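Local coordinates for ribonucleoside-diphosphate reductase, alpha chain (Actinobacillus ureae ATCC 25976, PDB 6DQX), which probably reduces ribonucleoside diphosphates to their deoxy forms, as the catalytic alpha subunit of a class Id ribonucleotide reductase, at residues D74-Y79 with P309-Y314. Sequence-based numbering, arbitrary orientation.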
# COMPACT_ATOMS: atom_id res chain seq x y z
N ASP A 74 -0.72 -19.64 40.77
CA ASP A 74 0.41 -20.11 41.57
C ASP A 74 1.16 -21.26 40.89
O ASP A 74 2.39 -21.32 40.98
CB ASP A 74 -0.02 -20.50 43.00
CG ASP A 74 -0.38 -19.28 43.85
OD1 ASP A 74 0.02 -18.13 43.53
OD2 ASP A 74 -1.08 -19.48 44.85
N LYS A 75 0.44 -22.11 40.17
CA LYS A 75 1.09 -23.17 39.37
C LYS A 75 1.91 -22.57 38.24
O LYS A 75 3.08 -22.89 38.10
CB LYS A 75 0.08 -24.15 38.80
CG LYS A 75 -0.27 -25.29 39.73
CD LYS A 75 -1.05 -26.41 39.04
CE LYS A 75 -0.19 -27.22 38.07
NZ LYS A 75 0.76 -28.19 38.71
N PHE A 76 1.28 -21.68 37.46
CA PHE A 76 2.01 -21.00 36.39
C PHE A 76 3.22 -20.22 36.93
O PHE A 76 4.32 -20.29 36.38
CB PHE A 76 1.04 -20.09 35.64
CG PHE A 76 1.66 -19.37 34.48
CD1 PHE A 76 2.24 -18.12 34.67
CD2 PHE A 76 1.58 -19.88 33.19
CE1 PHE A 76 2.80 -17.43 33.60
CE2 PHE A 76 2.12 -19.19 32.12
CZ PHE A 76 2.71 -17.96 32.32
N TYR A 77 3.02 -19.49 38.04
CA TYR A 77 4.10 -18.72 38.65
C TYR A 77 5.26 -19.63 39.10
O TYR A 77 6.43 -19.32 38.84
CB TYR A 77 3.56 -17.89 39.83
CG TYR A 77 4.55 -16.89 40.39
CD1 TYR A 77 4.70 -15.63 39.79
CD2 TYR A 77 5.31 -17.18 41.51
CE1 TYR A 77 5.60 -14.70 40.31
CE2 TYR A 77 6.22 -16.25 42.03
CZ TYR A 77 6.35 -15.01 41.42
OH TYR A 77 7.22 -14.08 41.92
N HIS A 78 4.92 -20.77 39.70
CA HIS A 78 5.93 -21.75 40.13
C HIS A 78 6.78 -22.23 38.98
O HIS A 78 8.02 -22.23 39.05
CB HIS A 78 5.30 -22.95 40.87
CG HIS A 78 6.30 -24.02 41.21
ND1 HIS A 78 7.30 -23.83 42.13
CD2 HIS A 78 6.47 -25.28 40.73
CE1 HIS A 78 8.05 -24.92 42.21
NE2 HIS A 78 7.56 -25.81 41.36
N TYR A 79 6.13 -22.63 37.89
CA TYR A 79 6.88 -23.07 36.74
C TYR A 79 7.74 -21.97 36.12
O TYR A 79 8.91 -22.25 35.72
CB TYR A 79 5.95 -23.74 35.72
CG TYR A 79 5.30 -25.02 36.23
CD1 TYR A 79 6.01 -25.95 37.01
CD2 TYR A 79 3.98 -25.32 35.89
CE1 TYR A 79 5.41 -27.13 37.45
CE2 TYR A 79 3.38 -26.49 36.32
CZ TYR A 79 4.08 -27.39 37.10
OH TYR A 79 3.47 -28.55 37.50
N PRO A 309 3.88 -28.71 30.88
CA PRO A 309 3.44 -28.53 29.48
C PRO A 309 1.96 -28.30 29.33
O PRO A 309 1.53 -27.48 28.52
CB PRO A 309 3.87 -29.82 28.79
CG PRO A 309 4.95 -30.35 29.65
CD PRO A 309 4.55 -30.01 31.05
N GLU A 310 1.16 -28.97 30.17
CA GLU A 310 -0.28 -28.76 30.17
C GLU A 310 -0.66 -27.35 30.60
O GLU A 310 -1.55 -26.72 30.00
CB GLU A 310 -0.95 -29.78 31.08
CG GLU A 310 -0.82 -31.19 30.55
CD GLU A 310 0.38 -31.96 31.07
OE1 GLU A 310 1.46 -31.38 31.33
OE2 GLU A 310 0.25 -33.21 31.15
N VAL A 311 0.02 -26.86 31.64
CA VAL A 311 -0.22 -25.49 32.13
C VAL A 311 0.11 -24.49 31.04
O VAL A 311 -0.66 -23.53 30.84
CB VAL A 311 0.53 -25.22 33.46
CG1 VAL A 311 0.64 -23.74 33.79
CG2 VAL A 311 -0.21 -25.95 34.59
N LEU A 312 1.22 -24.71 30.33
CA LEU A 312 1.60 -23.79 29.26
C LEU A 312 0.58 -23.84 28.09
O LEU A 312 0.24 -22.80 27.50
CB LEU A 312 3.04 -24.05 28.80
CG LEU A 312 3.65 -22.92 27.95
CD1 LEU A 312 3.76 -21.61 28.74
CD2 LEU A 312 5.02 -23.34 27.43
N THR A 313 0.05 -25.03 27.78
CA THR A 313 -0.99 -25.18 26.76
C THR A 313 -2.28 -24.40 27.11
O THR A 313 -2.83 -23.65 26.27
CB THR A 313 -1.29 -26.67 26.52
OG1 THR A 313 -0.07 -27.34 26.16
CG2 THR A 313 -2.35 -26.86 25.45
N TYR A 314 -2.72 -24.56 28.37
CA TYR A 314 -3.85 -23.80 28.92
C TYR A 314 -3.59 -22.31 28.79
O TYR A 314 -4.47 -21.55 28.39
CB TYR A 314 -4.06 -24.12 30.39
CG TYR A 314 -4.90 -25.34 30.69
CD1 TYR A 314 -4.67 -26.56 30.06
CD2 TYR A 314 -5.93 -25.28 31.62
CE1 TYR A 314 -5.43 -27.69 30.36
CE2 TYR A 314 -6.71 -26.38 31.93
CZ TYR A 314 -6.45 -27.58 31.31
OH TYR A 314 -7.21 -28.68 31.64
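Lys-75 opens the contact with the end of its chain, CE lying 3.7 Å from CG2 of Val-311. Bends at chi3 and chi4 turn the ammonium group toward Tyr-79, whose side chain leans back along the helix, and NZ donates to Tyr-79 OH over 3.0 Å. One residue thus serves two ends: its CE packs on Val-311, while its ammonium is met by the hydroxyl of the tyrosine one turn on, with Glu-307 as a long, weak ionic partner. Phe-76 comes next and takes the other branch of the valine. Val-311 CG1 sits at the ring edge, near its plane, 4.0 Å from Phe-76 CD2, and also rests over the helix backbone, 4.0 Å from Phe-76 CA. With CG anti to the backbone N (chi1 -178°), the phenylalanine ring extends past Val-311 until its CE2 reaches CD1 of Leu-312 more loosely, at 4.5 Å. Tyr-79 completes the set: its CE2 edge meets Val-311 CG2 at 4.0 Å, so that this methyl faces Lys-75 CE and the tyrosine ring edge side by side. The principle illustrated is a helix crossing centred on one small, branched residue whose two methyls are shared out among three larger side chains, with Leu-312 adding a looser touch. The short helical segments cross at -117°, with axes 10.2 Å apart at closest approach. In the fold, this joins helix 72-82 to the start of helix 308-327, and the two are also linked by the hydrogen bond from Tyr-72 OH to Val-311 O. Phe-76 continues onto Ile-59 and Ala-60 of helix 52-67 and meets the rings of Phe-315 and Phe-85, strand 85-87 also packs against Val-311 and Leu-312, and helix 367-395 covers Pro-309, Thr-313 and Tyr-314.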